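Annexin A8 (Homo sapiens, PDB 1W3W) binds calcium and phospholipid and acts as an anticoagulant, indirectly inhibiting the thromboplastin-specific complex of the blood coagulation cascade. Local coordinates at residues A[290-295]-A[301-306]; A[81-86]-A[316-321]; A[211-216]-A[249-254]. All coordinates share one frame; numbering follows the deposited sequence.

Contact 1 of 3, residues A[290-295]-A[301-306]; sequences LIKCHF and KTLSSM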
loop_
_atom_site.group_PDB
_atom_site.type_symbol
_atom_site.label_atom_id
_atom_site.label_comp_id
_atom_site.label_asym_id
_atom_site.label_seq_id
_atom_site.Cartn_x
_atom_site.Cartn_y
_atom_site.Cartn_z
ATOM N N LEU A 290 12.830 6.029 4.920
ATOM C CA LEU A 290 12.595 7.226 4.117
ATOM C C LEU A 290 11.210 7.831 4.383
ATOM O O LEU A 290 11.051 9.036 4.378
ATOM C CB LEU A 290 12.774 6.919 2.622
ATOM C CG LEU A 290 14.190 6.546 2.169
ATOM C CD1 LEU A 290 14.173 5.937 0.785
ATOM C CD2 LEU A 290 15.135 7.765 2.160
ATOM N N ILE A 291 10.219 6.988 4.639
ATOM C CA ILE A 291 8.893 7.435 4.994
ATOM C C ILE A 291 8.968 8.247 6.305
ATOM O O ILE A 291 8.383 9.324 6.406
ATOM C CB ILE A 291 7.924 6.231 5.107
ATOM C CG1 ILE A 291 7.691 5.611 3.713
ATOM C CG2 ILE A 291 6.588 6.677 5.715
ATOM C CD1 ILE A 291 6.951 4.258 3.707
ATOM N N LYS A 292 9.727 7.752 7.276
ATOM C CA LYS A 292 9.873 8.427 8.565
ATOM C C LYS A 292 10.492 9.806 8.380
ATOM O O LYS A 292 10.041 10.773 8.972
ATOM C CB LYS A 292 10.725 7.591 9.513
ATOM C CG LYS A 292 9.947 6.428 10.163
ATOM C CD LYS A 292 10.886 5.298 10.623
ATOM C CE LYS A 292 11.655 5.683 11.862
ATOM N NZ LYS A 292 12.585 4.613 12.309
ATOM N N CYS A 293 11.519 9.882 7.540
ATOM C CA CYS A 293 12.198 11.135 7.249
ATOM C C CYS A 293 11.275 12.150 6.568
ATOM O O CYS A 293 11.220 13.340 6.953
ATOM C CB CYS A 293 13.411 10.855 6.383
ATOM S SG CYS A 293 14.337 12.329 5.958
ATOM N N HIS A 294 10.545 11.673 5.561
ATOM C CA HIS A 294 9.604 12.501 4.816
ATOM C C HIS A 294 8.457 12.985 5.695
ATOM O O HIS A 294 8.032 14.131 5.573
ATOM C CB HIS A 294 9.060 11.762 3.584
ATOM C CG HIS A 294 9.954 11.865 2.387
ATOM N ND1 HIS A 294 10.970 10.968 2.137
ATOM C CD2 HIS A 294 10.012 12.785 1.394
ATOM C CE1 HIS A 294 11.600 11.315 1.028
ATOM N NE2 HIS A 294 11.040 12.414 0.559
ATOM N N PHE A 295 7.969 12.124 6.582
ATOM C CA PHE A 295 6.899 12.493 7.507
ATOM C C PHE A 295 7.303 13.699 8.368
ATOM O O PHE A 295 6.528 14.638 8.543
ATOM C CB PHE A 295 6.570 11.318 8.426
ATOM C CG PHE A 295 5.250 11.425 9.095
ATOM C CD1 PHE A 295 4.137 10.811 8.549
ATOM C CD2 PHE A 295 5.110 12.144 10.277
ATOM C CE1 PHE A 295 2.916 10.905 9.164
ATOM C CE2 PHE A 295 3.896 12.248 10.888
ATOM C CZ PHE A 295 2.789 11.622 10.331
ATOM N N LYS A 301 6.661 16.855 12.750
ATOM C CA LYS A 301 6.585 15.929 13.876
ATOM C C LYS A 301 6.865 14.514 13.373
ATOM O O LYS A 301 6.751 14.249 12.174
ATOM C CB LYS A 301 5.210 15.975 14.526
ATOM C CG LYS A 301 4.038 15.906 13.568
ATOM C CD LYS A 301 2.704 15.910 14.336
ATOM C CE LYS A 301 1.816 17.103 13.979
ATOM N NZ LYS A 301 1.622 18.045 15.134
ATOM N N THR A 302 7.234 13.612 14.277
ATOM C CA THR A 302 7.558 12.235 13.887
ATOM C C THR A 302 6.311 11.359 13.698
ATOM O O THR A 302 5.262 11.609 14.279
ATOM C CB THR A 302 8.472 11.580 14.909
ATOM O OG1 THR A 302 7.780 11.444 16.154
ATOM C CG2 THR A 302 9.707 12.461 15.221
ATOM N N LEU A 303 6.457 10.323 12.877
ATOM C CA LEU A 303 5.440 9.307 12.689
ATOM C C LEU A 303 5.025 8.687 14.038
ATOM O O LEU A 303 3.842 8.535 14.331
ATOM C CB LEU A 303 5.994 8.213 11.764
ATOM C CG LEU A 303 5.081 7.025 11.479
ATOM C CD1 LEU A 303 3.775 7.480 10.900
ATOM C CD2 LEU A 303 5.792 6.066 10.529
ATOM N N SER A 304 6.017 8.351 14.852
ATOM C CA SER A 304 5.791 7.736 16.168
ATOM C C SER A 304 4.951 8.597 17.109
ATOM O O SER A 304 4.130 8.073 17.845
ATOM C CB SER A 304 7.127 7.405 16.824
ATOM O OG SER A 304 7.791 6.425 16.056
ATOM N N SER A 305 5.121 9.919 17.060
ATOM C CA SER A 305 4.366 10.805 17.944
ATOM C C SER A 305 2.875 10.749 17.617
ATOM O O SER A 305 2.027 10.790 18.527
ATOM C CB SER A 305 4.895 12.256 17.906
ATOM O OG SER A 305 4.408 12.987 16.766
ATOM N N MET A 306 2.547 10.636 16.333
ATOM C CA MET A 306 1.154 10.510 15.945
ATOM C C MET A 306 0.593 9.144 16.285
ATOM O O MET A 306 -0.549 9.031 16.729
ATOM C CB MET A 306 0.960 10.852 14.462
ATOM C CG MET A 306 0.695 12.322 14.277
ATOM S SD MET A 306 0.272 12.746 12.628
ATOM C CE MET A 306 -1.476 12.574 12.698
HETATM O O HOH W 1 9.066 10.206 11.687
#
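F295 carries the tight side of this contact, its ring inserted against the turn that begins the next helix. With CG anti to the backbone N (chi1 -162°), the ring reaches across so that the CA of L303 lies over one face, off centre, 4.0 Å from the F295 ring centroid. Around the rim, K301 O is 3.3 Å from CD2 of F295, and the sulfur SD of M306 touches the F295 ring edge at CZ, 3.6 Å away. A flat, apolar ring suits a site with backbone over one face and a thioether at its edge. Replacing F295 with an alanine is likely to leave M306 SD without its aromatic mate and open a gap beneath L303. The other side is looser and partly polar: CG of K292 merely brushes CD2 of L303 at 4.2 Å, its ammonium goes on to the carbonyls of S325 and V323, and one water bridges K292 O to L303 N. Threonine suits the N-cap because its short hydroxyl can fold back onto a backbone N-H, as T302 OG1 does in accepting from S305 N at 3.2 Å. The whole is a pair of consecutive helices joined by a short turn in the fourth annexin repeat, with a Met-aromatic contact at its heart; the M306 side chain lies about 6 Å from the bound calcium ion.

Contact 2 of 3, residues A[81-86]-A[316-321]; sequences GKFERL and KNALLS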
loop_
_atom_site.group_PDB
_atom_site.type_symbol
_atom_site.label_atom_id
_atom_site.label_comp_id
_atom_site.label_asym_id
_atom_site.label_seq_id
_atom_site.Cartn_x
_atom_site.Cartn_y
_atom_site.Cartn_z
ATOM N N GLY A 81 -8.777 -8.166 18.262
ATOM C CA GLY A 81 -8.796 -6.743 17.995
ATOM C C GLY A 81 -7.726 -6.284 17.028
ATOM O O GLY A 81 -7.265 -7.053 16.179
ATOM N N LYS A 82 -7.322 -5.026 17.193
ATOM C CA LYS A 82 -6.353 -4.393 16.314
ATOM C C LYS A 82 -5.005 -5.092 16.418
ATOM O O LYS A 82 -4.331 -5.262 15.426
ATOM C CB LYS A 82 -6.233 -2.901 16.632
ATOM C CG LYS A 82 -7.507 -2.114 16.292
ATOM C CD LYS A 82 -7.426 -0.672 16.802
ATOM C CE LYS A 82 -8.740 -0.166 17.398
ATOM N NZ LYS A 82 -9.223 1.040 16.662
ATOM N N PHE A 83 -4.647 -5.532 17.619
ATOM C CA PHE A 83 -3.412 -6.248 17.853
ATOM C C PHE A 83 -3.361 -7.506 17.001
ATOM O O PHE A 83 -2.362 -7.784 16.382
ATOM C CB PHE A 83 -3.266 -6.599 19.330
ATOM C CG PHE A 83 -1.973 -7.285 19.673
ATOM C CD1 PHE A 83 -0.756 -6.678 19.410
ATOM C CD2 PHE A 83 -1.974 -8.530 20.282
ATOM C CE1 PHE A 83 0.420 -7.304 19.737
ATOM C CE2 PHE A 83 -0.782 -9.157 20.614
ATOM C CZ PHE A 83 0.411 -8.546 20.337
ATOM N N GLU A 84 -4.444 -8.262 16.969
ATOM C CA GLU A 84 -4.539 -9.428 16.092
ATOM C C GLU A 84 -4.400 -9.075 14.607
ATOM O O GLU A 84 -3.726 -9.784 13.859
ATOM C CB GLU A 84 -5.864 -10.161 16.311
ATOM C CG GLU A 84 -5.986 -11.449 15.511
ATOM C CD GLU A 84 -6.811 -11.326 14.244
ATOM O OE1 GLU A 84 -6.917 -12.342 13.536
ATOM O OE2 GLU A 84 -7.352 -10.242 13.939
ATOM N N ARG A 85 -5.033 -8.000 14.166
ATOM C CA ARG A 85 -4.985 -7.651 12.749
ATOM C C ARG A 85 -3.552 -7.346 12.323
ATOM O O ARG A 85 -3.130 -7.734 11.247
ATOM C CB ARG A 85 -5.858 -6.444 12.439
ATOM C CG ARG A 85 -7.331 -6.768 12.202
ATOM C CD ARG A 85 -8.023 -5.760 11.260
ATOM N NE ARG A 85 -8.460 -4.563 11.964
ATOM C CZ ARG A 85 -8.773 -3.394 11.390
ATOM N NH1 ARG A 85 -8.694 -3.219 10.070
ATOM N NH2 ARG A 85 -9.160 -2.388 12.155
ATOM N N LEU A 86 -2.825 -6.628 13.174
ATOM C CA LEU A 86 -1.442 -6.258 12.892
ATOM C C LEU A 86 -0.513 -7.457 12.879
ATOM O O LEU A 86 0.308 -7.601 11.972
ATOM C CB LEU A 86 -0.945 -5.234 13.911
ATOM C CG LEU A 86 0.533 -4.856 13.811
ATOM C CD1 LEU A 86 0.870 -4.162 12.473
ATOM C CD2 LEU A 86 0.879 -3.976 14.965
ATOM N N LYS A 316 -0.445 -0.453 19.916
ATOM C CA LYS A 316 0.506 0.655 19.905
ATOM C C LYS A 316 1.942 0.201 20.065
ATOM O O LYS A 316 2.818 0.644 19.335
ATOM C CB LYS A 316 0.183 1.640 21.025
ATOM C CG LYS A 316 1.067 2.865 21.050
ATOM C CD LYS A 316 1.610 3.126 22.427
ATOM C CE LYS A 316 0.506 3.492 23.395
ATOM N NZ LYS A 316 1.055 4.120 24.627
ATOM N N ASN A 317 2.191 -0.677 21.024
ATOM C CA ASN A 317 3.554 -1.074 21.314
ATOM C C ASN A 317 4.156 -1.901 20.196
ATOM O O ASN A 317 5.342 -1.784 19.912
ATOM C CB ASN A 317 3.633 -1.795 22.651
ATOM C CG ASN A 317 3.423 -0.850 23.825
ATOM O OD1 ASN A 317 3.802 0.332 23.770
ATOM N ND2 ASN A 317 2.801 -1.356 24.883
ATOM N N ALA A 318 3.330 -2.708 19.540
ATOM C CA ALA A 318 3.762 -3.464 18.385
ATOM C C ALA A 318 4.074 -2.519 17.217
ATOM O O ALA A 318 5.064 -2.703 16.530
ATOM C CB ALA A 318 2.693 -4.479 17.980
ATOM N N LEU A 319 3.232 -1.520 16.978
ATOM C CA LEU A 319 3.487 -0.569 15.886
ATOM C C LEU A 319 4.798 0.165 16.107
ATOM O O LEU A 319 5.598 0.315 15.176
ATOM C CB LEU A 319 2.358 0.443 15.736
ATOM C CG LEU A 319 1.082 -0.026 15.039
ATOM C CD1 LEU A 319 0.023 1.017 15.177
ATOM C CD2 LEU A 319 1.335 -0.308 13.576
ATOM N N LEU A 320 5.030 0.606 17.342
ATOM C CA LEU A 320 6.244 1.351 17.665
ATOM C C LEU A 320 7.483 0.474 17.561
ATOM O O LEU A 320 8.523 0.949 17.160
ATOM C CB LEU A 320 6.132 1.991 19.067
ATOM C CG LEU A 320 5.088 3.104 19.223
ATOM C CD1 LEU A 320 4.974 3.564 20.699
ATOM C CD2 LEU A 320 5.440 4.296 18.345
ATOM N N SER A 321 7.365 -0.810 17.898
ATOM C CA SER A 321 8.476 -1.758 17.774
ATOM C C SER A 321 8.878 -1.912 16.305
ATOM O O SER A 321 10.063 -1.934 15.978
ATOM C CB SER A 321 8.100 -3.100 18.395
ATOM O OG SER A 321 9.185 -4.006 18.396
#
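L86 points toward the other helix and packs on A318 and L319, joining two helices that run roughly in the same direction. Segment 81-86 belongs to the predicted first annexin repeat and segment 316-321 to the fourth, so the contact is part of the pairing of repeats 1 and 4 known from the annexin core, where residues far apart in sequence meet side by side. The axes of the two segments diverge by 32° and approach to 10.1 Å, a spacing filled by leucine branches from both helices, with the small A318 set among them.

The main side chains come at one another from different directions. With CG anti to its backbone N (chi1 174°), L86 extends toward the other helix; its CD2 meets both the A318 methyl and L319 CD2, and CD1 also lies against L319 CD2. L86 and L319 cross obliquely. L319 sets out to the side of the interface, but its CD2 methyl bends back in, with CG beside the backbone N. F83 contributes less to this pair: its ring presents an edge, not a face, to A318, its CE1 lying 4.0 Å from A318 CB, while I45 and E41 of helix 41-48 also touch this side chain.

Alanine suits position 318 because its lone methyl can be approached by two larger groups at once. V281 of helix 273-283 touches L86, and L276 of the same helix touches L319, extending the apolar packing beyond the pair. The shortest approach is between the methyls L86 CD2 and A318 CB, 3.6 Å apart.

Contact 3 of 3, residues A[211-216]-A[249-254]; sequences THLLRV and KCTQNL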
loop_
_atom_site.group_PDB
_atom_site.type_symbol
_atom_site.label_atom_id
_atom_site.label_comp_id
_atom_site.label_asym_id
_atom_site.label_seq_id
_atom_site.Cartn_x
_atom_site.Cartn_y
_atom_site.Cartn_z
ATOM N N THR A 211 9.008 8.438 -15.801
ATOM C CA THR A 211 9.962 9.420 -16.298
ATOM C C THR A 211 9.369 10.315 -17.400
ATOM O O THR A 211 9.607 11.529 -17.450
ATOM C CB THR A 211 11.202 8.665 -16.829
ATOM O OG1 THR A 211 11.758 7.862 -15.769
ATOM C CG2 THR A 211 12.304 9.631 -17.199
ATOM N N HIS A 212 8.609 9.693 -18.287
ATOM C CA HIS A 212 7.882 10.409 -19.326
ATOM C C HIS A 212 6.843 11.334 -18.686
ATOM O O HIS A 212 6.728 12.481 -19.071
ATOM C CB HIS A 212 7.208 9.412 -20.268
ATOM C CG HIS A 212 6.374 10.048 -21.335
ATOM N ND1 HIS A 212 6.756 10.071 -22.659
ATOM C CD2 HIS A 212 5.175 10.674 -21.278
ATOM C CE1 HIS A 212 5.821 10.673 -23.372
ATOM N NE2 HIS A 212 4.856 11.061 -22.557
ATOM N N LEU A 213 6.126 10.836 -17.682
ATOM C CA LEU A 213 5.051 11.609 -17.052
ATOM C C LEU A 213 5.591 12.828 -16.345
ATOM O O LEU A 213 4.966 13.881 -16.380
ATOM C CB LEU A 213 4.244 10.760 -16.074
ATOM C CG LEU A 213 3.213 9.811 -16.689
ATOM C CD1 LEU A 213 2.593 8.991 -15.584
ATOM C CD2 LEU A 213 2.151 10.540 -17.468
ATOM N N LEU A 214 6.771 12.714 -15.734
ATOM C CA LEU A 214 7.372 13.884 -15.084
ATOM C C LEU A 214 7.618 15.000 -16.074
ATOM O O LEU A 214 7.408 16.182 -15.762
ATOM C CB LEU A 214 8.669 13.522 -14.368
ATOM C CG LEU A 214 8.416 12.721 -13.084
ATOM C CD1 LEU A 214 9.696 12.056 -12.600
ATOM C CD2 LEU A 214 7.842 13.626 -12.025
ATOM N N ARG A 215 8.074 14.635 -17.269
ATOM C CA ARG A 215 8.262 15.628 -18.318
ATOM C C ARG A 215 6.911 16.168 -18.817
ATOM O O ARG A 215 6.804 17.341 -19.124
ATOM C CB ARG A 215 9.085 15.043 -19.464
ATOM C CG ARG A 215 9.364 16.016 -20.596
ATOM C CD ARG A 215 10.376 17.089 -20.246
ATOM N NE ARG A 215 11.072 17.537 -21.451
ATOM C CZ ARG A 215 12.140 16.942 -21.993
ATOM N NH1 ARG A 215 12.685 15.853 -21.443
ATOM N NH2 ARG A 215 12.675 17.452 -23.096
ATOM N N VAL A 216 5.900 15.311 -18.916
ATOM C CA VAL A 216 4.578 15.746 -19.315
ATOM C C VAL A 216 4.056 16.784 -18.311
ATOM O O VAL A 216 3.492 17.786 -18.722
ATOM C CB VAL A 216 3.581 14.571 -19.458
ATOM C CG1 VAL A 216 2.160 15.069 -19.626
ATOM C CG2 VAL A 216 3.953 13.680 -20.634
ATOM N N LYS A 249 0.983 11.636 -7.413
ATOM C CA LYS A 249 1.837 11.659 -6.214
ATOM C C LYS A 249 2.868 10.537 -6.221
ATOM O O LYS A 249 4.033 10.765 -5.868
ATOM C CB LYS A 249 0.982 11.575 -4.949
ATOM C CG LYS A 249 0.202 12.842 -4.670
ATOM C CD LYS A 249 -0.827 12.623 -3.590
ATOM C CE LYS A 249 -1.336 13.961 -3.061
ATOM N NZ LYS A 249 -2.531 13.742 -2.209
ATOM N N CYS A 250 2.454 9.335 -6.632
ATOM C CA CYS A 250 3.357 8.182 -6.687
ATOM C C CYS A 250 4.453 8.356 -7.741
ATOM O O CYS A 250 5.562 7.854 -7.596
ATOM C CB CYS A 250 2.574 6.900 -6.941
ATOM S SG CYS A 250 1.639 6.358 -5.487
ATOM N N THR A 251 4.138 9.091 -8.794
ATOM C CA THR A 251 5.094 9.376 -9.856
ATOM C C THR A 251 6.157 10.353 -9.388
ATOM O O THR A 251 7.328 10.181 -9.689
ATOM C CB THR A 251 4.335 9.967 -11.065
ATOM O OG1 THR A 251 3.479 8.966 -11.617
ATOM C CG2 THR A 251 5.282 10.341 -12.198
ATOM N N GLN A 252 5.737 11.379 -8.663
ATOM C CA GLN A 252 6.623 12.436 -8.181
ATOM C C GLN A 252 7.553 11.962 -7.056
ATOM O O GLN A 252 8.758 12.171 -7.105
ATOM C CB GLN A 252 5.787 13.615 -7.686
ATOM C CG GLN A 252 5.052 14.292 -8.816
ATOM C CD GLN A 252 4.064 15.338 -8.354
ATOM O OE1 GLN A 252 3.776 16.276 -9.097
ATOM N NE2 GLN A 252 3.535 15.181 -7.147
ATOM N N ASN A 253 6.986 11.313 -6.048
ATOM C CA ASN A 253 7.775 10.754 -4.958
ATOM C C ASN A 253 6.941 9.754 -4.188
ATOM O O ASN A 253 6.051 10.115 -3.439
ATOM C CB ASN A 253 8.295 11.855 -4.016
ATOM C CG ASN A 253 9.413 11.363 -3.094
ATOM O OD1 ASN A 253 9.279 10.343 -2.417
ATOM N ND2 ASN A 253 10.526 12.097 -3.065
ATOM N N LEU A 254 7.257 8.484 -4.383
ATOM C CA LEU A 254 6.546 7.391 -3.743
ATOM C C LEU A 254 6.629 7.416 -2.210
ATOM O O LEU A 254 5.655 7.140 -1.524
ATOM C CB LEU A 254 7.137 6.095 -4.268
ATOM C CG LEU A 254 6.398 4.807 -4.004
ATOM C CD1 LEU A 254 4.953 4.900 -4.485
ATOM C CD2 LEU A 254 7.170 3.693 -4.706
#
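The torsions of T251 send its methyl across to L213 and L214 while its hydroxyl stays close to its own helix. At chi1 -67°, CG2 stands anti to the backbone N and OG1 lies beside that nitrogen, where it hydrogen-bonds to V247 O one turn earlier. The polar end is thus satisfied locally, and the methyl is turned to apolar partners, which is what makes threonine a good choice for this place. Both leucines start with CG anti to the carbonyl carbon (chi1 -78° for L213 and -73° for L214), but they meet T251 in different ways.

L213 crosses T251 at about a right angle. Its CB rests 4.0 Å from T251 CG2, and its CD1 methyl comes within 4.1 Å of T251 OG1. L214 instead slides past T251 in the opposite direction, its CG sitting 4.0 Å from T251 CG2, and its CD2 lying 4.2 Å from the backbone CA of Q252. The separations are ordinary van der Waals ones, and the packing thins toward the surface: L213 is buried, L214 is only partly so, and Q252, whose aliphatic CG is touched by L214 CD2, is exposed. Leucine suits this border because its branched end can lie along T251 and still reach the backbone of Q252.

Just beyond T251 the chain turns. N253 leaves helical geometry and at once N-caps what follows, its OD1 accepting from the backbone N of S256, and K249 forms a salt bridge with E260 across the same junction. The contact sets helix 210-224 of the third annexin repeat against the end of helix 238-252, where that helix hands over to helix 254-266 of the fourth repeat in the all-helical annexin core.

Overall arrangement
Along the chain the order is 81-86, 211-216, 249-254, 290-295, 301-306, 316-321, so contact 2 joins the first repeat to the fourth and spans both others, while contact 3 closes before contact 1 begins. Contacts 1 and 2, with centres 18 Å apart, meet through successive helices 303-310 and 313-323, where S304 CB packs 3.9 Å from L320 CD2. Contact 3, its centre 23 Å from that of contact 1, reaches it where H294 lies beside N253. Contacts 2 and 3 have centres 34 Å apart, on opposite sides of the chain's centre. Contact 1 thus lies within the fourth repeat and touches both the closure to the first repeat and the junction with the third.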